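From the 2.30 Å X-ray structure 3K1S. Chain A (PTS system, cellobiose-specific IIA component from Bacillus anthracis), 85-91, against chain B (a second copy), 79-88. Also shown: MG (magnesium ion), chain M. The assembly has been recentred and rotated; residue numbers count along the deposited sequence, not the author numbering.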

# COMPACT_ATOMS: atom_id res chain seq x y z
N LEU A 85 -7.45 -4.98 -2.09
CA LEU A 85 -7.76 -5.52 -0.76
C LEU A 85 -6.67 -5.16 0.23
O LEU A 85 -6.94 -4.60 1.29
CB LEU A 85 -7.97 -7.03 -0.80
CG LEU A 85 -8.13 -7.73 0.56
CD1 LEU A 85 -9.39 -7.28 1.28
CD2 LEU A 85 -8.14 -9.24 0.40
N MSE A 86 -5.43 -5.49 -0.13
CA MSE A 86 -4.27 -5.16 0.69
C MSE A 86 -4.07 -3.65 0.87
O MSE A 86 -3.65 -3.20 1.94
CB MSE A 86 -2.99 -5.83 0.15
CG MSE A 86 -3.00 -7.35 0.31
SE MSE A 86 -3.07 -7.92 2.19
CE MSE A 86 -1.19 -7.67 2.65
N ASN A 87 -4.39 -2.88 -0.17
CA ASN A 87 -4.35 -1.42 -0.09
C ASN A 87 -5.36 -0.83 0.90
O ASN A 87 -5.03 0.08 1.66
CB ASN A 87 -4.56 -0.78 -1.47
CG ASN A 87 -4.30 0.72 -1.45
OD1 ASN A 87 -3.22 1.16 -1.06
ND2 ASN A 87 -5.29 1.50 -1.86
N ALA A 88 -6.58 -1.35 0.87
CA ALA A 88 -7.64 -0.93 1.79
C ALA A 88 -7.22 -1.15 3.24
O ALA A 88 -7.43 -0.29 4.10
CB ALA A 88 -8.94 -1.67 1.49
N ILE A 89 -6.62 -2.30 3.51
CA ILE A 89 -6.11 -2.63 4.84
C ILE A 89 -5.04 -1.62 5.27
O ILE A 89 -5.05 -1.13 6.40
CB ILE A 89 -5.58 -4.10 4.87
CG1 ILE A 89 -6.74 -5.09 4.74
CG2 ILE A 89 -4.79 -4.37 6.14
CD1 ILE A 89 -6.32 -6.53 4.36
N THR A 90 -4.13 -1.29 4.35
CA THR A 90 -3.06 -0.33 4.65
C THR A 90 -3.62 1.07 4.89
O THR A 90 -3.23 1.73 5.85
CB THR A 90 -1.99 -0.31 3.54
OG1 THR A 90 -1.29 -1.55 3.55
CG2 THR A 90 -0.99 0.83 3.76
N VAL A 91 -4.55 1.50 4.04
CA VAL A 91 -5.16 2.83 4.16
C VAL A 91 -5.96 2.97 5.47
O VAL A 91 -5.85 3.98 6.15
CB VAL A 91 -6.03 3.17 2.93
CG1 VAL A 91 -6.74 4.50 3.11
CG2 VAL A 91 -5.16 3.22 1.67
N ILE B 79 1.08 -14.01 -5.04
CA ILE B 79 0.68 -12.63 -5.30
C ILE B 79 0.41 -11.94 -3.96
O ILE B 79 0.85 -10.82 -3.73
CB ILE B 79 -0.55 -12.57 -6.24
CG1 ILE B 79 -0.18 -13.13 -7.62
CG2 ILE B 79 -1.09 -11.14 -6.35
CD1 ILE B 79 -1.40 -13.53 -8.48
N HIS B 80 -0.32 -12.64 -3.08
CA HIS B 80 -0.66 -12.16 -1.74
C HIS B 80 0.59 -11.91 -0.89
O HIS B 80 0.67 -10.92 -0.15
CB HIS B 80 -1.59 -13.17 -1.06
CG HIS B 80 -2.07 -12.75 0.30
ND1 HIS B 80 -2.76 -11.58 0.53
CD2 HIS B 80 -1.97 -13.38 1.51
CE1 HIS B 80 -3.05 -11.49 1.82
NE2 HIS B 80 -2.59 -12.57 2.43
N ALA B 81 1.56 -12.81 -0.99
CA ALA B 81 2.83 -12.68 -0.27
C ALA B 81 3.59 -11.42 -0.71
O ALA B 81 4.12 -10.69 0.12
CB ALA B 81 3.69 -13.92 -0.49
N GLN B 82 3.62 -11.19 -2.02
CA GLN B 82 4.23 -9.97 -2.58
C GLN B 82 3.51 -8.69 -2.13
O GLN B 82 4.15 -7.64 -1.99
CB GLN B 82 4.28 -10.04 -4.10
CG GLN B 82 5.36 -10.98 -4.62
CD GLN B 82 5.36 -11.06 -6.13
OE1 GLN B 82 4.87 -12.03 -6.70
NE2 GLN B 82 5.90 -10.04 -6.79
N ASP B 83 2.20 -8.78 -1.92
CA ASP B 83 1.43 -7.66 -1.39
C ASP B 83 1.83 -7.35 0.05
O ASP B 83 1.95 -6.18 0.43
CB ASP B 83 -0.08 -7.93 -1.47
CG ASP B 83 -0.62 -7.85 -2.89
OD1 ASP B 83 -0.02 -7.14 -3.73
OD2 ASP B 83 -1.64 -8.51 -3.17
N HIS B 84 2.07 -8.40 0.84
CA HIS B 84 2.52 -8.25 2.22
C HIS B 84 3.81 -7.45 2.31
O HIS B 84 3.88 -6.47 3.04
CB HIS B 84 2.69 -9.62 2.90
CG HIS B 84 1.46 -10.10 3.59
ND1 HIS B 84 1.08 -9.65 4.84
CD2 HIS B 84 0.51 -11.00 3.22
CE1 HIS B 84 -0.04 -10.26 5.20
NE2 HIS B 84 -0.40 -11.08 4.24
N LEU B 85 4.83 -7.87 1.56
CA LEU B 85 6.10 -7.18 1.58
C LEU B 85 5.93 -5.72 1.19
O LEU B 85 6.32 -4.82 1.93
CB LEU B 85 7.14 -7.87 0.68
CG LEU B 85 8.51 -7.20 0.58
CD1 LEU B 85 9.08 -6.89 1.97
CD2 LEU B 85 9.50 -8.03 -0.24
N MSE B 86 5.32 -5.49 0.02
CA MSE B 86 5.20 -4.15 -0.54
C MSE B 86 4.38 -3.21 0.34
O MSE B 86 4.74 -2.04 0.48
CB MSE B 86 4.64 -4.21 -1.96
CG MSE B 86 5.58 -4.88 -2.94
SE MSE B 86 7.23 -3.87 -3.24
CE MSE B 86 6.53 -2.55 -4.51
N ASN B 87 3.30 -3.72 0.93
CA ASN B 87 2.53 -2.96 1.91
C ASN B 87 3.30 -2.71 3.21
O ASN B 87 3.14 -1.66 3.83
CB ASN B 87 1.16 -3.61 2.19
CG ASN B 87 0.14 -3.32 1.10
OD1 ASN B 87 -0.69 -2.43 1.24
ND2 ASN B 87 0.24 -4.04 -0.02
N ALA B 88 4.13 -3.67 3.61
CA ALA B 88 5.01 -3.51 4.77
C ALA B 88 5.99 -2.36 4.56
O ALA B 88 6.20 -1.55 5.46
CB ALA B 88 5.76 -4.80 5.07
MG MG M . -0.03 -7.16 -5.60
O HOH W 1 -1.07 -0.76 -1.15
O HOH W 2 1.37 -8.71 -5.37
O HOH W 3 -1.58 -8.09 -5.85
O HOH W 4 0.24 -6.76 -7.70

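How do the two helices lie against each other? They run in nearly the same direction, their axes 28° apart and 10.3 Å at closest approach. The register pairs Met A86 with Asp B83 and Thr A90 with Asn B87, one helical turn further along each chain, so the same faces keep meeting. Together the stretches bury 303 Å².

What does the side chain of Met A86 do? This selenomethionine is a knob set among His B80, Asp B83, His B84 and Asn B87. Its CA-to-CB bond points toward the other helix, and an all-m conformation (chi1 -69°, chi2 -62°, chi3 -79°) folds the chain compactly into that hole. CG lies 3.5 Å from CB of Asp B83, while the terminal methyl CE sits 3.6 Å from the centroid of the His B84 ring (CG, ND1, CD2, CE1 and NE2), almost on the ring normal, a CH-pi contact. SE meets His B80 obliquely, 3.6 Å from its CE1.

How do the histidines reach this methionine when neither CA-to-CB bond points toward it? The CA-to-CB bond of His B80 points sideways and that of His B84 away, yet both rings come nearer. His B80 does so with chi1 t; His B84 adopts chi1 -91°, between wells, with its ring face presented to the methyl.

How is the polar end secured? Thr A90, chi1 m, donates from OG1 to OD1 of Asn B87 at a short 2.5 Å. The amide of Asn B87 is held from its own helix as well, ND2 donating to Asp B83 O at 2.8 Å, which leaves OD1 facing chain A. Water 1 donates to this OD1 and to OD1 of Asn A87, bridging the helices. Asp B83 OD1, meanwhile, binds magnesium at 1.9 Å from MG.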